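Local atomic coordinates of peptidase M28 (Shewanella amazonensis SB2B, PDB entry 3IIB), a protein that probably acts as a zinc-dependent carboxypeptidase or dipeptidase of family M28, holding two zinc ions in its active site. Residues D44-L55 against T234-V242. Sequence-based numbering, arbitrary orientation.
Sequences DKVAVDWAIAKL and TSYNVIAEV
Helix-on-sheet packing in the zinc exopeptidase fold of family M28 brings helix 42-57 over strand 220-242, an inner strand of the large mixed sheet. Segments 44-55 and 234-242 run nearly the same way, their axes 26° apart and 8.6 Å at closest approach, and the strand turns Val-238 and Ala-240 toward one stripe of the helix. Val-238 is the hub. Its CG1 lies 3.6 Å from CD1 of Leu-55, and Ala-51 CB and Ile-52 CD1 close on the same methyl. The other branch, CG2, meets CG1 of Val-48 at 4.0 Å. This split follows from the first torsion of Val-238 (173°), which sets CG1 anti to the backbone N and CG2 anti to the carbonyl carbon. Farther along, both methyls of Leu-55, CD1 and CD2, face Ala-240 CB from the helix side, each 4.0 Å away, while Leu-55 also leans on Val-63 of strand 62-84.

Toward the start of both segments the contact turns polar; here the side chain of Ser-235 lies about 10 Å from those of the zinc ligand His-257 and of Glu-303. Buried Asp-44 uses both carboxylate oxygens, and OD2 accepts from the backbone N of Gly-40 and from a water that also donates to Thr-234 O. With the hydroxyl of Ser-235, three donors meet this one buried carboxylate and probably help to stabilise its negative charge. An alanine here would take away both oxygens and would probably leave Ser-235 OG, Gly-40 N and the water without their acceptor in a buried place, undoing the polar link between helix and strand. In the link itself, Ser-235 OG donates to the syn lone pair of Asp-44 OD1 across 2.6 Å.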
ATOM      1  N   ASP A  44      10.352 -14.317  18.245  1.00  7.02           N
ATOM      2  CA  ASP A  44       9.789 -14.170  19.592  1.00  6.16           C
ATOM      3  C   ASP A  44      10.906 -14.040  20.625  1.00  4.99           C
ATOM      4  O   ASP A  44      10.963 -13.018  21.381  1.00  6.12           O
ATOM      5  CB  ASP A  44       8.826 -15.351  19.797  1.00  6.50           C
ATOM      6  CG  ASP A  44       8.214 -15.424  21.159  1.00  7.92           C
ATOM      7  OD1 ASP A  44       8.550 -14.647  22.071  1.00  5.20           O
ATOM      8  OD2 ASP A  44       7.324 -16.279  21.324  1.00  6.96           O
ATOM      9  N   LYS A  45      11.836 -15.015  20.656  1.00  5.50           N
ATOM     10  CA  LYS A  45      12.966 -14.887  21.556  1.00  7.32           C
ATOM     11  C   LYS A  45      13.827 -13.667  21.257  1.00  6.60           C
ATOM     12  O   LYS A  45      14.306 -13.019  22.187  1.00  5.08           O
ATOM     13  CB  LYS A  45      13.834 -16.150  21.541  1.00 11.40           C
ATOM     14  CG  LYS A  45      15.081 -16.049  22.387  1.00 14.78           C
ATOM     15  CD  LYS A  45      15.770 -17.422  22.444  1.00 17.50           C
ATOM     16  CE  LYS A  45      16.793 -17.526  23.593  1.00 29.13           C
ATOM     17  NZ  LYS A  45      17.601 -16.321  23.970  1.00 25.32           N
ATOM     18  N   VAL A  46      14.039 -13.363  19.972  1.00  5.97           N
ATOM     19  CA  VAL A  46      14.782 -12.135  19.577  1.00  5.10           C
ATOM     20  C   VAL A  46      14.171 -10.878  20.174  1.00  5.36           C
ATOM     21  O   VAL A  46      14.907 -10.051  20.711  1.00  7.27           O
ATOM     22  CB  VAL A  46      14.977 -12.026  18.040  1.00  6.44           C
ATOM     23  CG1 VAL A  46      15.692 -10.726  17.631  1.00  5.81           C
ATOM     24  CG2 VAL A  46      15.732 -13.321  17.497  1.00  7.81           C
ATOM     25  N   ALA A  47      12.841 -10.763  20.134  1.00  3.79           N
ATOM     26  CA  ALA A  47      12.150  -9.596  20.679  1.00  4.16           C
ATOM     27  C   ALA A  47      12.273  -9.549  22.205  1.00  5.67           C
ATOM     28  O   ALA A  47      12.534  -8.487  22.796  1.00  4.33           O
ATOM     29  CB  ALA A  47      10.687  -9.591  20.246  1.00  3.46           C
ATOM     30  N   VAL A  48      12.128 -10.720  22.858  1.00  5.38           N
ATOM     31  CA  VAL A  48      12.280 -10.777  24.314  1.00  4.77           C
ATOM     32  C   VAL A  48      13.706 -10.336  24.724  1.00  5.64           C
ATOM     33  O   VAL A  48      13.858  -9.538  25.668  1.00  3.28           O
ATOM     34  CB  VAL A  48      11.887 -12.204  24.865  1.00  5.90           C
ATOM     35  CG1 VAL A  48      12.413 -12.411  26.290  1.00  6.56           C
ATOM     36  CG2 VAL A  48      10.373 -12.419  24.715  1.00  4.18           C
ATOM     37  N   ASP A  49      14.726 -10.863  24.039  1.00  7.17           N
ATOM     38  CA  ASP A  49      16.099 -10.575  24.399  1.00  5.80           C
ATOM     39  C   ASP A  49      16.346  -9.073  24.150  1.00  4.63           C
ATOM     40  O   ASP A  49      16.977  -8.387  24.962  1.00  6.36           O
ATOM     41  CB  ASP A  49      17.063 -11.452  23.623  1.00  7.87           C
ATOM     42  CG  ASP A  49      17.061 -12.895  24.120  1.00 11.84           C
ATOM     43  OD1 ASP A  49      16.561 -13.120  25.230  1.00 13.17           O
ATOM     44  OD2 ASP A  49      17.522 -13.779  23.384  1.00 15.03           O
ATOM     45  N   TRP A  50      15.754  -8.553  23.082  1.00  3.37           N
ATOM     46  CA  TRP A  50      15.911  -7.131  22.745  1.00  3.72           C
ATOM     47  C   TRP A  50      15.325  -6.268  23.868  1.00  5.37           C
ATOM     48  O   TRP A  50      15.925  -5.278  24.258  1.00  4.83           O
ATOM     49  CB  TRP A  50      15.257  -6.807  21.403  1.00  5.42           C
ATOM     50  CG  TRP A  50      15.075  -5.319  21.182  1.00  4.62           C
ATOM     51  CD1 TRP A  50      15.937  -4.487  20.547  1.00  7.95           C
ATOM     52  CD2 TRP A  50      13.979  -4.517  21.618  1.00  6.20           C
ATOM     53  NE1 TRP A  50      15.453  -3.199  20.564  1.00  6.02           N
ATOM     54  CE2 TRP A  50      14.233  -3.197  21.196  1.00  2.55           C
ATOM     55  CE3 TRP A  50      12.764  -4.796  22.284  1.00  2.89           C
ATOM     56  CZ2 TRP A  50      13.354  -2.143  21.462  1.00  5.43           C
ATOM     57  CZ3 TRP A  50      11.886  -3.736  22.557  1.00  6.93           C
ATOM     58  CH2 TRP A  50      12.192  -2.420  22.143  1.00  8.75           C
ATOM     59  N   ALA A  51      14.163  -6.663  24.360  1.00  7.47           N
ATOM     60  CA  ALA A  51      13.410  -5.869  25.351  1.00  6.27           C
ATOM     61  C   ALA A  51      14.111  -5.900  26.688  1.00  5.03           C
ATOM     62  O   ALA A  51      14.277  -4.879  27.335  1.00  4.26           O
ATOM     63  CB  ALA A  51      11.968  -6.402  25.448  1.00  5.57           C
ATOM     64  N   ILE A  52      14.603  -7.069  27.083  1.00  4.86           N
ATOM     65  CA  ILE A  52      15.393  -7.181  28.311  1.00  5.86           C
ATOM     66  C   ILE A  52      16.624  -6.243  28.263  1.00  6.28           C
ATOM     67  O   ILE A  52      16.876  -5.440  29.201  1.00  3.69           O
ATOM     68  CB  ILE A  52      15.773  -8.681  28.569  1.00  2.73           C
ATOM     69  CG1 ILE A  52      14.546  -9.541  28.954  1.00  5.10           C
ATOM     70  CG2 ILE A  52      16.766  -8.785  29.699  1.00  3.14           C
ATOM     71  CD1 ILE A  52      13.978  -9.211  30.343  1.00  9.35           C
ATOM     72  N   ALA A  53      17.372  -6.306  27.160  1.00  5.58           N
ATOM     73  CA  ALA A  53      18.580  -5.510  27.011  1.00  5.86           C
ATOM     74  C   ALA A  53      18.199  -4.027  27.014  1.00  3.95           C
ATOM     75  O   ALA A  53      18.885  -3.216  27.620  1.00  6.92           O
ATOM     76  CB  ALA A  53      19.339  -5.886  25.693  1.00  5.60           C
ATOM     77  N   LYS A  54      17.105  -3.693  26.335  1.00  5.96           N
ATOM     78  CA  LYS A  54      16.711  -2.309  26.218  1.00  3.96           C
ATOM     79  C   LYS A  54      16.348  -1.754  27.551  1.00  4.81           C
ATOM     80  O   LYS A  54      16.760  -0.645  27.910  1.00  6.51           O
ATOM     81  CB  LYS A  54      15.559  -2.155  25.218  1.00  3.95           C
ATOM     82  CG  LYS A  54      15.113  -0.705  24.975  1.00  3.76           C
ATOM     83  CD  LYS A  54      16.209   0.103  24.262  1.00  6.17           C
ATOM     84  CE  LYS A  54      16.579  -0.445  22.886  1.00  5.38           C
ATOM     85  NZ  LYS A  54      17.611   0.404  22.203  1.00  8.60           N
ATOM     86  N   LEU A  55      15.548  -2.500  28.300  1.00  4.37           N
ATOM     87  CA  LEU A  55      15.104  -2.016  29.603  1.00  2.55           C
ATOM     88  C   LEU A  55      16.273  -1.910  30.561  1.00  3.80           C
ATOM     89  O   LEU A  55      16.359  -0.944  31.318  1.00  4.47           O
ATOM     90  CB  LEU A  55      13.993  -2.907  30.154  1.00  2.31           C
ATOM     91  CG  LEU A  55      12.734  -2.842  29.282  1.00  4.97           C
ATOM     92  CD1 LEU A  55      11.798  -4.005  29.558  1.00  5.43           C
ATOM     93  CD2 LEU A  55      12.013  -1.504  29.402  1.00  5.80           C
ATOM     94  N   THR A 234       7.452 -21.722  24.916  1.00  3.29           N
ATOM     95  CA  THR A 234       7.455 -20.656  25.927  1.00  4.43           C
ATOM     96  C   THR A 234       7.845 -19.322  25.291  1.00  4.36           C
ATOM     97  O   THR A 234       8.845 -19.243  24.583  1.00  4.09           O
ATOM     98  CB  THR A 234       8.481 -20.982  27.024  1.00  6.00           C
ATOM     99  OG1 THR A 234       8.170 -22.278  27.582  1.00  6.27           O
ATOM    100  CG2 THR A 234       8.488 -19.916  28.108  1.00  4.63           C
ATOM    101  N   SER A 235       7.041 -18.294  25.563  1.00  3.74           N
ATOM    102  CA  SER A 235       7.423 -16.907  25.333  1.00  5.58           C
ATOM    103  C   SER A 235       7.436 -16.290  26.743  1.00  4.09           C
ATOM    104  O   SER A 235       7.351 -17.002  27.752  1.00  6.05           O
ATOM    105  CB  SER A 235       6.422 -16.206  24.396  1.00  7.52           C
ATOM    106  OG  SER A 235       6.861 -14.888  24.041  1.00  4.22           O
ATOM    107  N   TYR A 236       7.560 -14.979  26.821  1.00  4.35           N
ATOM    108  CA  TYR A 236       7.699 -14.294  28.085  1.00  4.53           C
ATOM    109  C   TYR A 236       7.054 -12.917  28.075  1.00  5.88           C
ATOM    110  O   TYR A 236       7.196 -12.173  27.086  1.00  6.94           O
ATOM    111  CB  TYR A 236       9.173 -14.090  28.435  1.00  5.62           C
ATOM    112  CG  TYR A 236       9.906 -15.394  28.608  1.00  2.88           C
ATOM    113  CD1 TYR A 236      10.467 -16.041  27.519  1.00  4.30           C
ATOM    114  CD2 TYR A 236      10.001 -15.991  29.849  1.00  8.03           C
ATOM    115  CE1 TYR A 236      11.101 -17.268  27.684  1.00  4.60           C
ATOM    116  CE2 TYR A 236      10.627 -17.190  30.015  1.00 11.85           C
ATOM    117  CZ  TYR A 236      11.162 -17.824  28.926  1.00  8.05           C
ATOM    118  OH  TYR A 236      11.806 -19.011  29.079  1.00 11.83           O
ATOM    119  N   ASN A 237       6.360 -12.621  29.172  1.00  5.75           N
ATOM    120  CA  ASN A 237       6.035 -11.238  29.561  1.00  5.48           C
ATOM    121  C   ASN A 237       7.328 -10.620  30.063  1.00  7.82           C
ATOM    122  O   ASN A 237       8.030 -11.221  30.892  1.00  4.41           O
ATOM    123  CB  ASN A 237       4.970 -11.232  30.661  1.00  6.57           C
ATOM    124  CG  ASN A 237       3.598 -11.705  30.181  1.00  4.92           C
ATOM    125  OD1 ASN A 237       3.233 -11.535  29.014  1.00  5.45           O
ATOM    126  ND2 ASN A 237       2.814 -12.258  31.109  1.00  2.57           N
ATOM    127  N   VAL A 238       7.671  -9.438  29.553  1.00  4.73           N
ATOM    128  CA  VAL A 238       8.898  -8.764  29.925  1.00  3.49           C
ATOM    129  C   VAL A 238       8.525  -7.567  30.764  1.00  3.43           C
ATOM    130  O   VAL A 238       7.637  -6.765  30.366  1.00  5.26           O
ATOM    131  CB  VAL A 238       9.699  -8.341  28.674  1.00  5.07           C
ATOM    132  CG1 VAL A 238      10.928  -7.455  29.032  1.00  7.92           C
ATOM    133  CG2 VAL A 238      10.111  -9.562  27.857  1.00  6.81           C
ATOM    134  N   ILE A 239       9.169  -7.449  31.931  1.00  4.51           N
ATOM    135  CA  ILE A 239       8.711  -6.513  32.940  1.00  3.93           C
ATOM    136  C   ILE A 239       9.875  -5.624  33.381  1.00  2.30           C
ATOM    137  O   ILE A 239      11.023  -6.108  33.600  1.00  4.47           O
ATOM    138  CB  ILE A 239       8.091  -7.245  34.121  1.00  4.53           C
ATOM    139  CG1 ILE A 239       6.821  -8.028  33.663  1.00 10.21           C
ATOM    140  CG2 ILE A 239       7.798  -6.229  35.276  1.00  5.35           C
ATOM    141  CD1 ILE A 239       6.268  -9.023  34.686  1.00  8.81           C
ATOM    142  N   ALA A 240       9.569  -4.342  33.513  1.00  4.15           N
ATOM    143  CA  ALA A 240      10.492  -3.387  34.158  1.00  4.34           C
ATOM    144  C   ALA A 240       9.775  -2.557  35.173  1.00  4.28           C
ATOM    145  O   ALA A 240       8.564  -2.261  35.056  1.00  8.17           O
ATOM    146  CB  ALA A 240      11.130  -2.464  33.143  1.00  6.02           C
ATOM    147  N   GLU A 241      10.533  -2.133  36.180  1.00  4.90           N
ATOM    148  CA  GLU A 241       9.969  -1.341  37.252  1.00  2.67           C
ATOM    149  C   GLU A 241      10.794  -0.109  37.569  1.00  4.69           C
ATOM    150  O   GLU A 241      12.021  -0.124  37.522  1.00  5.88           O
ATOM    151  CB  GLU A 241       9.799  -2.206  38.529  1.00  4.27           C
ATOM    152  CG  GLU A 241       8.787  -3.318  38.380  1.00  9.95           C
ATOM    153  CD  GLU A 241       8.702  -4.281  39.543  1.00 10.61           C
ATOM    154  OE1 GLU A 241       9.406  -4.094  40.566  1.00 13.34           O
ATOM    155  OE2 GLU A 241       7.888  -5.221  39.434  1.00  9.45           O
ATOM    156  N   VAL A 242      10.058   0.975  37.816  1.00  4.11           N
ATOM    157  CA  VAL A 242      10.528   2.140  38.525  1.00  3.13           C
ATOM    158  C   VAL A 242      10.157   1.945  39.993  1.00  4.88           C
ATOM    159  O   VAL A 242       8.993   1.895  40.352  1.00  4.34           O
ATOM    160  CB  VAL A 242       9.864   3.425  37.998  1.00  4.16           C
ATOM    161  CG1 VAL A 242      10.374   4.650  38.805  1.00  2.40           C
ATOM    162  CG2 VAL A 242      10.120   3.601  36.474  1.00  6.68           C
TER
HETATM  163  O   HOH W   1       8.451 -18.572  21.823  1.00 11.67           O